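Local coordinates for protein probable amidase (Thermus thermophilus, PDB 2DC0) that is a probable amidase of the amidase family, an alpha/beta protein built round a large mixed sheet, at residues Leu353-Leu358 against Thr383-Phe388; Val393-Leu398 against Gly409-Gly414. All blocks are in the same frame, centred on the assembly; numbering follows the deposited sequence.

Contact 1: Leu353-Leu358 against Thr383-Phe388; sequences LPVQPL and TLTLPF
L353 and F388 reach toward each other tip to tip where, in this alpha/beta amidase fold, the chain leaving strand 350-354 packs on the segment leading into the short helix 386-390. L353 brings both methyls to the F388 ring, but differently. CD1 lies at the edge, near the ring plane, 3.9 Å from CE2, while CD2 lies off the plane, 4.0 Å from CZ. In this leucine CG sits between the backbone N and the carbonyl carbon (chi1 64°). One face of the same ring carries P387 CB, which sits over its centre.

L384 makes the other main contact from the 383-388 side. Its chi1 (-62°) sets CG beside the backbone N, and the extended chi2 (177°) carries CD1 on to the Q356-P357 peptide, where it lies 3.5 Å from both Q356 C and P357 N. The same methyl meets the proline ring obliquely, L384 CD1 to P357 CD being 3.6 Å. Apart from these, V355 and T385 touch through single methyls, CG2 to CG2 at 3.6 Å. The CB of V355 points away from the 383-388 segment, yet CG2, anti to the backbone N, still touches T385 CG2. The hydroxyl of T385 is engaged elsewhere, hydrogen-bonded chiefly to G169 O, with I382 O as a second partner, and its backbone O receives R173 NH1. No hydrogen bond crosses between the two segments; L353 CD1 simply rests 3.7 Å from the carbonyl oxygen of L384.

Contact 2: Val393-Leu398 against Gly409-Gly414; sequences VPTLAL and GLQVVG
The peptide groups of L396 and V412 face each other: V412 N lies in the plane of the L396 carbonyl, 2.9 Å from L396 O, and in return L396 N reaches V412 O, tilted 20° from that carbonyl's plane. The L398-L410 pair repeats the exchange, and G414 N closes the row on P394 O at 3.0 Å, nearly along the C=O axis. A face is used as well: T395 OG1 stands above the carbonyl plane of V393 and gives its bond to V393 O.

Weaker CA-H...O contacts fill the non-hydrogen-bonded positions, with Q411 CA 3.2 Å from L396 O. On the L398 face of the sheet, L398 and L410 lie side by side, and CD1 of L398 comes 3.4 Å from L410 O and 3.6 Å from L410 CB. On the other face T395 and V413 run alongside each other, CG2 to CG2 at 3.7 Å, and V393 CG2 meets V413 CG1. G414 O is buried against V393 CB, without a polar partner. With the N-to-C directions of 395-398 and 409-413 lying 159° apart, strands 395-403 and 406-413 form a classic antiparallel beta hairpin, set within the large mixed sheet of the amidase fold.

How the contacts relate
The two contacts lie with their centres about 9 Å apart, on the same side of the chain's centre, and follow in series: contact 1 closes before contact 2 opens, helix 386-390 leading on to strand 395-403. They share the large mixed sheet, in which strands 350-354 and 406-413 are antiparallel neighbours. The seam between them is made of probable backbone hydrogen bonds, L353 O to Q411 N at 2.8 Å and V355 N to G409 O at 3.0 Å. F388 of contact 1 also packs on V393, T395 and V413 of contact 2, so the short helix lies against the hairpin as well as the neighbouring strand, joining both contacts into one buried core.

Contact 1: Leu353-Leu358 against Thr383-Phe388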
loop_
_atom_site.group_PDB
_atom_site.type_symbol
_atom_site.label_atom_id
_atom_site.label_comp_id
_atom_site.label_asym_id
_atom_site.label_seq_id
_atom_site.Cartn_x
_atom_site.Cartn_y
_atom_site.Cartn_z
ATOM N N LEU A 353 -0.020 17.364 11.654
ATOM C CA LEU A 353 1.297 17.346 12.290
ATOM C C LEU A 353 2.179 18.333 11.537
ATOM O O LEU A 353 2.000 18.539 10.339
ATOM C CB LEU A 353 1.928 15.949 12.228
ATOM C CG LEU A 353 2.260 15.381 10.842
ATOM C CD1 LEU A 353 3.465 14.432 10.931
ATOM C CD2 LEU A 353 1.042 14.651 10.302
ATOM N N PRO A 354 3.136 18.961 12.226
ATOM C CA PRO A 354 4.014 19.917 11.550
ATOM C C PRO A 354 4.743 19.243 10.390
ATOM O O PRO A 354 4.931 18.023 10.386
ATOM C CB PRO A 354 4.978 20.338 12.653
ATOM C CG PRO A 354 4.155 20.210 13.883
ATOM C CD PRO A 354 3.454 18.888 13.660
ATOM N N VAL A 355 5.156 20.036 9.411
ATOM C CA VAL A 355 5.872 19.494 8.266
ATOM C C VAL A 355 7.373 19.561 8.549
ATOM O O VAL A 355 8.174 18.946 7.845
ATOM C CB VAL A 355 5.560 20.293 6.983
ATOM C CG1 VAL A 355 6.286 21.627 7.005
ATOM C CG2 VAL A 355 5.952 19.479 5.762
ATOM N N GLN A 356 7.735 20.303 9.594
ATOM C CA GLN A 356 9.125 20.492 9.998
ATOM C C GLN A 356 9.190 20.652 11.527
ATOM O O GLN A 356 8.236 21.125 12.151
ATOM C CB GLN A 356 9.673 21.758 9.327
ATOM C CG GLN A 356 8.836 22.993 9.667
ATOM C CD GLN A 356 9.061 24.148 8.722
ATOM O OE1 GLN A 356 10.063 24.863 8.806
ATOM N NE2 GLN A 356 8.134 24.328 7.802
ATOM N N PRO A 357 10.312 20.260 12.148
ATOM C CA PRO A 357 10.456 20.381 13.604
ATOM C C PRO A 357 10.968 21.747 14.037
ATOM O O PRO A 357 10.852 22.124 15.204
ATOM C CB PRO A 357 11.460 19.289 13.935
ATOM C CG PRO A 357 12.391 19.368 12.742
ATOM C CD PRO A 357 11.406 19.444 11.585
ATOM N N LEU A 358 11.522 22.479 13.079
ATOM C CA LEU A 358 12.108 23.787 13.331
ATOM C C LEU A 358 12.034 24.659 12.082
ATOM O O LEU A 358 11.806 24.161 10.977
ATOM C CB LEU A 358 13.594 23.612 13.681
ATOM C CG LEU A 358 14.006 22.732 14.868
ATOM C CD1 LEU A 358 15.378 22.140 14.603
ATOM C CD2 LEU A 358 13.996 23.556 16.145
ATOM N N THR A 383 12.110 12.771 8.755
ATOM C CA THR A 383 11.274 11.832 9.501
ATOM C C THR A 383 9.792 12.193 9.564
ATOM O O THR A 383 8.936 11.307 9.511
ATOM C CB THR A 383 11.786 11.658 10.949
ATOM O OG1 THR A 383 13.153 11.225 10.925
ATOM C CG2 THR A 383 10.958 10.615 11.684
ATOM N N LEU A 384 9.442 13.496 9.666
ATOM C CA LEU A 384 8.057 13.953 9.743
ATOM C C LEU A 384 7.276 13.794 8.439
ATOM O O LEU A 384 6.061 13.593 8.449
ATOM C CB LEU A 384 8.015 15.422 10.165
ATOM C CG LEU A 384 8.597 15.714 11.549
ATOM C CD1 LEU A 384 8.559 17.207 11.812
ATOM C CD2 LEU A 384 7.820 14.950 12.607
ATOM N N THR A 385 7.972 13.876 7.316
ATOM C CA THR A 385 7.311 13.782 6.023
ATOM C C THR A 385 7.378 12.441 5.298
ATOM O O THR A 385 6.405 12.024 4.666
ATOM C CB THR A 385 7.861 14.857 5.075
ATOM O OG1 THR A 385 9.295 14.811 5.082
ATOM C CG2 THR A 385 7.407 16.243 5.525
ATOM N N LEU A 386 8.507 11.753 5.396
ATOM C CA LEU A 386 8.677 10.502 4.665
ATOM C C LEU A 386 7.620 9.393 4.771
ATOM O O LEU A 386 7.396 8.668 3.806
ATOM C CB LEU A 386 10.076 9.927 4.964
ATOM C CG LEU A 386 10.427 9.378 6.357
ATOM C CD1 LEU A 386 9.831 7.991 6.521
ATOM C CD2 LEU A 386 11.961 9.302 6.498
ATOM N N PRO A 387 6.943 9.251 5.923
ATOM C CA PRO A 387 5.942 8.179 6.017
ATOM C C PRO A 387 4.817 8.264 4.991
ATOM O O PRO A 387 4.400 7.255 4.424
ATOM C CB PRO A 387 5.402 8.328 7.442
ATOM C CG PRO A 387 6.542 8.974 8.185
ATOM C CD PRO A 387 7.018 10.002 7.188
ATOM N N PHE A 388 4.341 9.476 4.744
ATOM C CA PHE A 388 3.222 9.688 3.841
ATOM C C PHE A 388 3.549 9.551 2.355
ATOM O O PHE A 388 2.681 9.182 1.559
ATOM C CB PHE A 388 2.602 11.035 4.205
ATOM C CG PHE A 388 2.471 11.212 5.691
ATOM C CD1 PHE A 388 1.639 10.365 6.426
ATOM C CD2 PHE A 388 3.278 12.115 6.376
ATOM C CE1 PHE A 388 1.621 10.406 7.818
ATOM C CE2 PHE A 388 3.271 12.165 7.771
ATOM C CZ PHE A 388 2.442 11.308 8.495
#

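Contact 2: Val393-Leu398 against Gly409-Gly414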
loop_
_atom_site.group_PDB
_atom_site.type_symbol
_atom_site.label_atom_id
_atom_site.label_comp_id
_atom_site.label_asym_id
_atom_site.label_seq_id
_atom_site.Cartn_x
_atom_site.Cartn_y
_atom_site.Cartn_z
ATOM N N VAL A 393 0.021 8.278 0.360
ATOM C CA VAL A 393 -1.224 8.980 0.666
ATOM C C VAL A 393 -1.144 10.484 0.408
ATOM O O VAL A 393 -0.088 11.097 0.556
ATOM C CB VAL A 393 -1.652 8.734 2.129
ATOM C CG1 VAL A 393 -1.919 7.248 2.334
ATOM C CG2 VAL A 393 -0.578 9.210 3.088
ATOM N N PRO A 394 -2.270 11.101 0.005
ATOM C CA PRO A 394 -2.308 12.541 -0.277
ATOM C C PRO A 394 -1.968 13.373 0.949
ATOM O O PRO A 394 -2.574 13.210 2.005
ATOM C CB PRO A 394 -3.738 12.761 -0.769
ATOM C CG PRO A 394 -4.518 11.708 -0.018
ATOM C CD PRO A 394 -3.612 10.503 -0.119
ATOM N N THR A 395 -0.994 14.266 0.803
ATOM C CA THR A 395 -0.562 15.101 1.914
ATOM C C THR A 395 -0.321 16.544 1.486
ATOM O O THR A 395 0.423 16.815 0.545
ATOM C CB THR A 395 0.725 14.544 2.540
ATOM O OG1 THR A 395 0.556 13.141 2.792
ATOM C CG2 THR A 395 1.026 15.259 3.847
ATOM N N LEU A 396 -0.965 17.466 2.190
ATOM C CA LEU A 396 -0.839 18.886 1.904
ATOM C C LEU A 396 0.051 19.577 2.928
ATOM O O LEU A 396 0.016 19.239 4.113
ATOM C CB LEU A 396 -2.225 19.539 1.945
ATOM C CG LEU A 396 -2.282 21.052 1.755
ATOM C CD1 LEU A 396 -1.941 21.380 0.298
ATOM C CD2 LEU A 396 -3.677 21.571 2.093
ATOM N N ALA A 397 0.859 20.530 2.471
ATOM C CA ALA A 397 1.689 21.315 3.380
ATOM C C ALA A 397 1.260 22.766 3.167
ATOM O O ALA A 397 1.231 23.242 2.035
ATOM C CB ALA A 397 3.185 21.148 3.052
ATOM N N LEU A 398 0.882 23.444 4.245
ATOM C CA LEU A 398 0.490 24.850 4.175
ATOM C C LEU A 398 1.000 25.584 5.409
ATOM O O LEU A 398 1.130 24.993 6.483
ATOM C CB LEU A 398 -1.040 25.005 4.070
ATOM C CG LEU A 398 -2.017 24.128 4.873
ATOM C CD1 LEU A 398 -1.495 23.800 6.243
ATOM C CD2 LEU A 398 -3.351 24.880 4.955
ATOM N N GLY A 409 5.516 25.123 8.336
ATOM C CA GLY A 409 4.353 24.525 7.709
ATOM C C GLY A 409 3.632 23.428 8.470
ATOM O O GLY A 409 4.176 22.831 9.404
ATOM N N LEU A 410 2.394 23.168 8.055
ATOM C CA LEU A 410 1.547 22.144 8.662
ATOM C C LEU A 410 1.183 21.088 7.631
ATOM O O LEU A 410 0.913 21.406 6.470
ATOM C CB LEU A 410 0.253 22.769 9.196
ATOM C CG LEU A 410 -0.777 21.824 9.821
ATOM C CD1 LEU A 410 -0.268 21.339 11.186
ATOM C CD2 LEU A 410 -2.114 22.553 10.004
ATOM N N GLN A 411 1.179 19.830 8.052
ATOM C CA GLN A 411 0.813 18.739 7.160
ATOM C C GLN A 411 -0.608 18.281 7.437
ATOM O O GLN A 411 -1.005 18.139 8.589
ATOM C CB GLN A 411 1.741 17.538 7.346
ATOM C CG GLN A 411 3.119 17.685 6.742
ATOM C CD GLN A 411 3.904 16.387 6.833
ATOM O OE1 GLN A 411 4.376 16.011 7.905
ATOM N NE2 GLN A 411 4.025 15.687 5.713
ATOM N N VAL A 412 -1.364 18.072 6.363
ATOM C CA VAL A 412 -2.729 17.579 6.436
ATOM C C VAL A 412 -2.647 16.271 5.655
ATOM O O VAL A 412 -2.428 16.286 4.447
ATOM C CB VAL A 412 -3.727 18.534 5.738
ATOM C CG1 VAL A 412 -5.149 17.987 5.878
ATOM C CG2 VAL A 412 -3.635 19.941 6.354
ATOM N N VAL A 413 -2.803 15.150 6.355
ATOM C CA VAL A 413 -2.696 13.817 5.757
ATOM C C VAL A 413 -4.032 13.097 5.610
ATOM O O VAL A 413 -4.754 12.927 6.590
ATOM C CB VAL A 413 -1.777 12.918 6.620
ATOM C CG1 VAL A 413 -1.558 11.575 5.940
ATOM C CG2 VAL A 413 -0.448 13.624 6.878
ATOM N N GLY A 414 -4.352 12.650 4.397
ATOM C CA GLY A 414 -5.612 11.949 4.178
ATOM C C GLY A 414 -5.422 10.504 3.745
ATOM O O GLY A 414 -4.293 10.053 3.540
#